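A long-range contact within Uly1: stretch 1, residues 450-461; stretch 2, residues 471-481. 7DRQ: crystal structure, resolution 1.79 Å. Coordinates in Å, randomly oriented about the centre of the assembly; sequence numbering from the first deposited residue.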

# COMPACT_ATOMS: atom_id res chain seq x y z
N HIS A 450 -6.75 3.26 -8.35
CA HIS A 450 -7.29 4.26 -7.44
C HIS A 450 -8.69 4.62 -7.91
O HIS A 450 -8.86 5.06 -9.05
N ILE A 451 -9.70 4.42 -7.05
CA ILE A 451 -11.08 4.77 -7.36
C ILE A 451 -11.36 6.14 -6.76
O ILE A 451 -11.09 6.37 -5.57
N HIS A 452 -11.90 7.06 -7.56
CA HIS A 452 -12.17 8.40 -7.06
C HIS A 452 -13.33 9.00 -7.84
O HIS A 452 -13.26 9.09 -9.06
N ASP A 453 -14.40 9.38 -7.13
CA ASP A 453 -15.54 10.07 -7.72
C ASP A 453 -16.11 9.30 -8.91
O ASP A 453 -16.32 9.85 -9.99
N GLY A 454 -16.36 8.01 -8.70
CA GLY A 454 -16.97 7.20 -9.73
C GLY A 454 -16.10 6.86 -10.91
O GLY A 454 -16.61 6.34 -11.90
N LYS A 455 -14.80 7.13 -10.85
CA LYS A 455 -13.90 6.79 -11.94
C LYS A 455 -12.73 5.95 -11.44
O LYS A 455 -12.32 6.05 -10.28
N LEU A 456 -12.22 5.12 -12.34
CA LEU A 456 -11.07 4.25 -12.11
C LEU A 456 -9.84 4.92 -12.71
O LEU A 456 -9.82 5.22 -13.91
N TYR A 457 -8.85 5.20 -11.87
CA TYR A 457 -7.56 5.73 -12.29
C TYR A 457 -6.59 4.57 -12.25
O TYR A 457 -6.25 4.07 -11.17
N TYR A 458 -6.18 4.10 -13.43
CA TYR A 458 -5.36 2.90 -13.54
C TYR A 458 -3.96 3.33 -13.93
O TYR A 458 -3.75 3.86 -15.03
N TYR A 459 -3.01 3.10 -13.04
CA TYR A 459 -1.62 3.53 -13.19
C TYR A 459 -0.84 2.29 -13.60
O TYR A 459 -0.73 1.34 -12.82
N LEU A 460 -0.32 2.29 -14.82
CA LEU A 460 0.02 1.05 -15.50
C LEU A 460 1.45 1.03 -16.01
O LEU A 460 1.94 2.04 -16.51
N LEU A 461 2.11 -0.12 -15.89
CA LEU A 461 3.42 -0.37 -16.50
C LEU A 461 3.22 -1.09 -17.83
O LEU A 461 2.61 -2.16 -17.88
N THR A 471 8.10 2.26 -19.51
CA THR A 471 7.07 3.25 -19.81
C THR A 471 5.83 2.98 -18.98
O THR A 471 5.36 1.84 -18.92
N THR A 472 5.31 4.03 -18.34
CA THR A 472 4.08 3.93 -17.57
C THR A 472 3.02 4.84 -18.17
O THR A 472 3.32 5.86 -18.80
N TYR A 473 1.77 4.47 -17.94
CA TYR A 473 0.61 5.17 -18.44
C TYR A 473 -0.38 5.37 -17.31
O TYR A 473 -0.41 4.61 -16.33
N LEU A 474 -1.22 6.38 -17.47
CA LEU A 474 -2.42 6.57 -16.66
C LEU A 474 -3.64 6.40 -17.54
O LEU A 474 -3.76 7.05 -18.59
N GLN A 475 -4.57 5.54 -17.12
CA GLN A 475 -5.87 5.44 -17.77
C GLN A 475 -6.95 5.94 -16.83
O GLN A 475 -6.91 5.68 -15.62
N ILE A 476 -7.91 6.69 -17.38
CA ILE A 476 -9.05 7.19 -16.61
C ILE A 476 -10.29 6.55 -17.22
O ILE A 476 -10.62 6.79 -18.39
N ILE A 477 -10.95 5.71 -16.44
CA ILE A 477 -12.05 4.87 -16.91
C ILE A 477 -13.28 5.24 -16.09
O ILE A 477 -13.25 5.19 -14.85
N ASN A 478 -14.34 5.64 -16.78
CA ASN A 478 -15.58 6.02 -16.12
C ASN A 478 -16.35 4.77 -15.73
O ASN A 478 -16.70 3.95 -16.58
N LEU A 479 -16.62 4.62 -14.43
CA LEU A 479 -17.35 3.44 -13.98
C LEU A 479 -18.85 3.54 -14.20
O LEU A 479 -19.57 2.58 -13.89
N ASP A 480 -19.34 4.67 -14.72
CA ASP A 480 -20.75 4.82 -15.08
C ASP A 480 -21.65 4.53 -13.88
O ASP A 480 -22.59 3.73 -13.94
N ILE A 481 -21.36 5.20 -12.76
CA ILE A 481 -22.09 5.01 -11.51
C ILE A 481 -23.45 5.70 -11.60
O ILE A 481 -23.53 6.91 -11.81

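Strands 455-461 and 471-478 run antiparallel, at 162° between their N-to-C directions, and backbone hydrogen bonds fix which side chains meet. L456 N donates to I477 O (2.7 Å, 172° at the hydrogen), and I477 N returns the bond to L456 O (2.8 Å). Y458 and Q475, then L460 and Y473, repeat this reciprocal pattern, each N to O distance being 2.8 Å. Past the strand end, L479 N reaches G454 O at 3.1 Å with a less linear 150°.

Two waters extend the polar network. Water 1 donates to G454 O (2.8 Å) and N478 OD1 (3.0 Å) and accepts from I481 N (2.9 Å), so it bridges G454 to N478 and I481. N478, chi1 t, also accepts at OD1 from D480 N (2.8 Å). Water 2 links Y459 OH (2.8 Å) to T472 OG1 (2.7 Å), T472 being p.

Side chains alternate between the sheet's two faces. On that of K455, Y457, Y459 and L461, Y457 is m, and I476 CG2 sits over its ring, 4.3 Å from the centroid and 28° off the normal, a CH-pi contact. I476 is also m, and its CG1 lies 3.8 Å from Y457 CD2; L474 CD1 approaches the ring near its plane and comes 4.2 Å from Y457 CB. The extended K455 chain (m, then t throughout) places CD 4.1 Å from I476 CG2.

On the other face, L456 (t, p) directs CD2 to 3.7 Å from CD1 of I477 (m, t). L479 (m, t) points toward the first stretch, its CD2 4.1 Å from L456 CB and its CD1 4.2 Å from I451 CD1. Farther along, L460 CD1 packs 3.8 Å from Q475 CD, whereas the ends of Y458 and Y473 lead away. Together the stretches bury 926 Å².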

# COMPACT_ATOMS: atom_id res chain seq x y z
CB HIS A 450 -6.40 5.50 -7.39
CG HIS A 450 -6.90 6.56 -6.45
ND1 HIS A 450 -6.78 6.45 -5.08
CD2 HIS A 450 -7.51 7.75 -6.68
CE1 HIS A 450 -7.30 7.52 -4.50
NE2 HIS A 450 -7.75 8.33 -5.45
CB ILE A 451 -12.06 3.72 -6.81
CG1 ILE A 451 -11.68 2.31 -7.27
CG2 ILE A 451 -13.50 4.08 -7.19
CD1 ILE A 451 -11.63 2.16 -8.77
CB HIS A 452 -10.93 9.28 -7.16
CG HIS A 452 -11.16 10.72 -6.81
ND1 HIS A 452 -11.07 11.18 -5.51
CD2 HIS A 452 -11.48 11.79 -7.57
CE1 HIS A 452 -11.32 12.48 -5.49
NE2 HIS A 452 -11.58 12.87 -6.73
CB ASP A 453 -15.15 11.49 -8.13
CG ASP A 453 -16.34 12.44 -8.16
OD1 ASP A 453 -17.45 12.01 -7.78
OD2 ASP A 453 -16.16 13.61 -8.55
CB LYS A 455 -13.36 8.05 -12.65
CG LYS A 455 -14.49 8.92 -13.24
CD LYS A 455 -13.95 10.02 -14.12
CE LYS A 455 -15.08 10.84 -14.72
NZ LYS A 455 -14.56 11.80 -15.73
CB LEU A 456 -11.30 2.87 -12.73
CG LEU A 456 -10.10 2.01 -13.16
CD1 LEU A 456 -9.23 1.67 -11.97
CD2 LEU A 456 -10.53 0.72 -13.88
CB TYR A 457 -7.13 6.89 -11.38
CG TYR A 457 -8.04 8.08 -11.52
CD1 TYR A 457 -9.30 8.10 -10.90
CD2 TYR A 457 -7.68 9.17 -12.31
CE1 TYR A 457 -10.15 9.18 -11.05
CE2 TYR A 457 -8.54 10.26 -12.47
CZ TYR A 457 -9.77 10.26 -11.84
OH TYR A 457 -10.62 11.33 -11.99
CB TYR A 458 -5.94 1.93 -14.58
CG TYR A 458 -5.69 0.47 -14.30
CD1 TYR A 458 -4.89 0.06 -13.25
CD2 TYR A 458 -6.27 -0.51 -15.12
CE1 TYR A 458 -4.68 -1.29 -13.00
CE2 TYR A 458 -6.06 -1.85 -14.89
CZ TYR A 458 -5.27 -2.24 -13.84
OH TYR A 458 -5.08 -3.59 -13.63
CB TYR A 459 -1.16 4.14 -11.86
CG TYR A 459 0.20 4.80 -11.80
CD1 TYR A 459 0.96 5.03 -12.94
CD2 TYR A 459 0.72 5.19 -10.58
CE1 TYR A 459 2.22 5.65 -12.86
CE2 TYR A 459 1.96 5.80 -10.48
CZ TYR A 459 2.71 6.02 -11.62
OH TYR A 459 3.94 6.63 -11.46
CB LEU A 460 -0.93 0.84 -16.69
CG LEU A 460 -2.39 0.57 -16.33
CD1 LEU A 460 -3.31 1.01 -17.47
CD2 LEU A 460 -2.60 -0.91 -16.01
CB LEU A 461 4.29 -1.22 -15.57
CG LEU A 461 5.63 -1.73 -16.12
CD1 LEU A 461 6.59 -0.59 -16.33
CD2 LEU A 461 6.24 -2.74 -15.14
CB THR A 471 6.72 3.23 -21.30
OG1 THR A 471 7.88 3.62 -22.06
CG2 THR A 471 5.59 4.21 -21.60
CB THR A 472 4.28 4.30 -16.09
OG1 THR A 472 4.84 5.61 -16.03
CG2 THR A 472 5.23 3.32 -15.43
CB TYR A 473 -0.09 4.40 -19.55
CG TYR A 473 0.60 4.55 -20.88
CD1 TYR A 473 1.66 3.73 -21.22
CD2 TYR A 473 0.21 5.54 -21.77
CE1 TYR A 473 2.31 3.87 -22.44
CE2 TYR A 473 0.85 5.69 -22.98
CZ TYR A 473 1.90 4.86 -23.31
OH TYR A 473 2.54 5.02 -24.52
CB LEU A 474 -2.44 7.96 -16.03
CG LEU A 474 -3.80 8.39 -15.44
CD1 LEU A 474 -4.19 7.50 -14.26
CD2 LEU A 474 -3.77 9.87 -15.01
CB GLN A 475 -6.19 4.01 -18.22
CG GLN A 475 -5.34 3.54 -19.40
CD GLN A 475 -5.83 2.24 -19.99
OE1 GLN A 475 -6.74 1.60 -19.45
NE2 GLN A 475 -5.21 1.82 -21.09
CB ILE A 476 -9.13 8.72 -16.61
CG1 ILE A 476 -7.81 9.31 -16.09
CG2 ILE A 476 -10.28 9.19 -15.72
CD1 ILE A 476 -7.74 10.83 -16.20
CB ILE A 477 -11.71 3.38 -16.79
CG1 ILE A 477 -10.57 2.99 -17.76
CG2 ILE A 477 -12.94 2.54 -17.07
CD1 ILE A 477 -9.91 1.63 -17.42
CB ASN A 478 -16.41 6.90 -17.06
CG ASN A 478 -17.50 7.65 -16.34
OD1 ASN A 478 -18.19 7.09 -15.49
ND2 ASN A 478 -17.65 8.93 -16.66
CB LEU A 479 -17.05 3.17 -12.50
CG LEU A 479 -15.58 2.84 -12.26
CD1 LEU A 479 -15.26 2.72 -10.77
CD2 LEU A 479 -15.22 1.57 -12.99
CB ASP A 480 -21.08 3.90 -16.27
CG ASP A 480 -22.36 4.30 -16.99
OD1 ASP A 480 -22.79 5.47 -16.88
OD2 ASP A 480 -22.93 3.43 -17.66
CB ILE A 481 -21.30 5.56 -10.29
CG1 ILE A 481 -20.05 4.70 -10.01
CG2 ILE A 481 -22.17 5.62 -9.03
CD1 ILE A 481 -20.31 3.22 -10.02
O HOH W 1 -19.19 7.16 -12.68
O HOH W 2 5.76 6.32 -13.54